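Local structure of hypothetical protein PA1835 (Pseudomonas aeruginosa, 1YOC) at residues A44-P49 with A70-G75. The protein is of unknown function but belongs to the hotdog-fold superfamily and is probably related to PaaI-type thioesterases. Numbering follows the deposited sequence.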
ATOM      1  N   ALA B  44      -5.791   8.012  16.341  1.00 11.46           N
ATOM      2  CA  ALA B  44      -6.074   8.651  15.055  1.00 11.16           C
ATOM      3  C   ALA B  44      -7.180   7.866  14.376  1.00 11.50           C
ATOM      4  O   ALA B  44      -7.256   6.621  14.464  1.00 11.05           O
ATOM      5  CB  ALA B  44      -4.833   8.685  14.156  1.00 12.14           C
ATOM      6  N   GLU B  45      -8.062   8.602  13.722  1.00 10.14           N
ATOM      7  CA  GLU B  45      -9.145   7.978  12.994  1.00 12.32           C
ATOM      8  C   GLU B  45      -9.333   8.734  11.696  1.00 11.08           C
ATOM      9  O   GLU B  45      -9.498   9.964  11.691  1.00 11.68           O
ATOM     10  CB  GLU B  45     -10.434   7.992  13.835  1.00 12.92           C
ATOM     11  CG  GLU B  45     -11.623   7.306  13.166  1.00 14.60           C
ATOM     12  CD  GLU B  45     -12.881   7.360  14.056  1.00 20.57           C
ATOM     13  OE1 GLU B  45     -12.748   7.499  15.293  1.00 20.81           O
ATOM     14  OE2 GLU B  45     -14.001   7.250  13.527  1.00 23.10           O
ATOM     15  N   VAL B  46      -9.276   7.987  10.596  1.00 11.85           N
ATOM     16  CA  VAL B  46      -9.400   8.590   9.261  1.00 12.49           C
ATOM     17  C   VAL B  46     -10.498   7.894   8.466  1.00 13.84           C
ATOM     18  O   VAL B  46     -10.852   6.719   8.722  1.00 14.93           O
ATOM     19  CB  VAL B  46      -8.069   8.463   8.414  1.00 15.55           C
ATOM     20  CG1 VAL B  46      -6.859   9.024   9.182  1.00 13.08           C
ATOM     21  CG2 VAL B  46      -7.829   7.062   8.062  1.00 18.91           C
ATOM     22  N   THR B  47     -11.046   8.612   7.502  1.00 12.49           N
ATOM     23  CA  THR B  47     -12.066   8.003   6.658  1.00 13.94           C
ATOM     24  C   THR B  47     -11.691   8.319   5.211  1.00 13.04           C
ATOM     25  O   THR B  47     -10.956   9.258   4.977  1.00 12.00           O
ATOM     26  CB  THR B  47     -13.474   8.633   6.888  1.00 14.64           C
ATOM     27  OG1 THR B  47     -13.405  10.056   6.660  1.00 13.61           O
ATOM     28  CG2 THR B  47     -13.957   8.402   8.326  1.00 15.13           C
ATOM     29  N   PHE B  48     -12.115   7.492   4.254  1.00 12.38           N
ATOM     30  CA  PHE B  48     -11.929   7.881   2.858  1.00 11.00           C
ATOM     31  C   PHE B  48     -13.122   7.277   2.089  1.00 13.02           C
ATOM     32  O   PHE B  48     -13.651   6.210   2.443  1.00 11.87           O
ATOM     33  CB  PHE B  48     -10.545   7.509   2.268  1.00 11.10           C
ATOM     34  CG  PHE B  48     -10.329   6.033   2.016  1.00 11.53           C
ATOM     35  CD1 PHE B  48     -10.643   5.475   0.785  1.00 12.39           C
ATOM     36  CD2 PHE B  48      -9.703   5.236   2.998  1.00 10.61           C
ATOM     37  CE1 PHE B  48     -10.319   4.104   0.496  1.00 11.86           C
ATOM     38  CE2 PHE B  48      -9.373   3.889   2.743  1.00 10.12           C
ATOM     39  CZ  PHE B  48      -9.669   3.321   1.506  1.00 10.38           C
ATOM     40  N   PRO B  49     -13.568   7.960   1.030  1.00 12.10           N
ATOM     41  CA  PRO B  49     -14.722   7.423   0.295  1.00 13.87           C
ATOM     42  C   PRO B  49     -14.480   6.358  -0.758  1.00 14.79           C
ATOM     43  O   PRO B  49     -13.452   6.332  -1.436  1.00 15.12           O
ATOM     44  CB  PRO B  49     -15.329   8.675  -0.339  1.00 16.19           C
ATOM     45  CG  PRO B  49     -14.066   9.452  -0.741  1.00 14.34           C
ATOM     46  CD  PRO B  49     -13.152   9.272   0.520  1.00 13.15           C
ATOM     47  N   ALA B  70      -4.147   3.259   6.454  1.00 10.51           N
ATOM     48  CA  ALA B  70      -3.478   2.771   7.678  1.00  9.32           C
ATOM     49  C   ALA B  70      -2.185   3.531   7.904  1.00 10.97           C
ATOM     50  O   ALA B  70      -1.873   3.955   9.029  1.00 10.74           O
ATOM     51  CB  ALA B  70      -3.194   1.258   7.557  1.00  9.08           C
ATOM     52  N   GLU B  71      -1.434   3.724   6.825  1.00  9.96           N
ATOM     53  CA  GLU B  71      -0.178   4.454   6.922  1.00  9.90           C
ATOM     54  C   GLU B  71      -0.456   5.903   7.392  1.00  9.70           C
ATOM     55  O   GLU B  71       0.301   6.466   8.193  1.00  9.41           O
ATOM     56  CB  GLU B  71       0.471   4.502   5.549  1.00 12.47           C
ATOM     57  CG  GLU B  71       1.690   5.344   5.504  1.00 15.20           C
ATOM     58  CD  GLU B  71       2.937   4.565   5.840  1.00 21.92           C
ATOM     59  OE1 GLU B  71       2.863   3.561   6.619  1.00 20.93           O
ATOM     60  OE2 GLU B  71       3.996   5.005   5.310  1.00 23.78           O
ATOM     61  N   LEU B  72      -1.520   6.501   6.873  1.00 10.18           N
ATOM     62  CA  LEU B  72      -1.846   7.883   7.236  1.00 10.23           C
ATOM     63  C   LEU B  72      -2.204   7.970   8.723  1.00  9.02           C
ATOM     64  O   LEU B  72      -1.737   8.846   9.441  1.00  9.74           O
ATOM     65  CB  LEU B  72      -3.007   8.395   6.380  1.00 10.49           C
ATOM     66  CG  LEU B  72      -3.498   9.812   6.737  1.00  9.28           C
ATOM     67  CD1 LEU B  72      -2.432  10.875   6.502  1.00  8.71           C
ATOM     68  CD2 LEU B  72      -4.742  10.077   5.857  1.00 11.57           C
ATOM     69  N   ALA B  73      -3.037   7.047   9.186  1.00 10.18           N
ATOM     70  CA  ALA B  73      -3.433   7.074  10.598  1.00 11.04           C
ATOM     71  C   ALA B  73      -2.259   6.757  11.519  1.00 10.24           C
ATOM     72  O   ALA B  73      -2.018   7.476  12.505  1.00 10.58           O
ATOM     73  CB  ALA B  73      -4.563   6.087  10.846  1.00  9.44           C
ATOM     74  N   ALA B  74      -1.511   5.698  11.207  1.00  9.28           N
ATOM     75  CA  ALA B  74      -0.430   5.290  12.091  1.00  9.64           C
ATOM     76  C   ALA B  74       0.690   6.276  12.133  1.00  8.90           C
ATOM     77  O   ALA B  74       1.203   6.584  13.211  1.00 10.10           O
ATOM     78  CB  ALA B  74       0.113   3.926  11.685  1.00  7.72           C
ATOM     79  N   GLY B  75       1.071   6.771  10.961  1.00  9.82           N
ATOM     80  CA  GLY B  75       2.172   7.692  10.892  1.00  8.89           C
ATOM     81  C   GLY B  75       1.846   9.023  11.542  1.00  9.45           C
ATOM     82  O   GLY B  75       2.670   9.564  12.286  1.00 10.34           O
TER
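Ala44 and Ala73 bring strand 44-48 and helix 70-75 closest, their CA atoms 5.4 Å apart, as the two segments run nearly antiparallel (155°) with axes approaching to 7.7 Å. Ala44 CB points at the helix and lies 4.2 Å from Ala73 CB, yet its nearer neighbour is the backbone: Ala73 O is 3.5 Å from Ala44 CB. Two residues on, Val46 faces the same way. With CG1 placed anti to its carbonyl carbon (chi1 -54°), this one methyl meets two residues of the helix, lying 4.1 Å from Ala73 CB and equally far from Leu72 CD2. Such packing of a long central helix against the concave face of an antiparallel sheet is the hallmark of the hotdog fold, with helix 63-81 as the sausage and strand 43-48 part of the bun. Small alanines at the point of approach let the backbones come close. Leu72 starts off to one side of the strand, but its CD2 methyl turns back to Val46, and the same side chain packs on Phe36, Phe29 and Pro34. Ala73 also rests on Ala109 of neighbouring strand 105-110, while Val46 packs on Phe36 and Ala107.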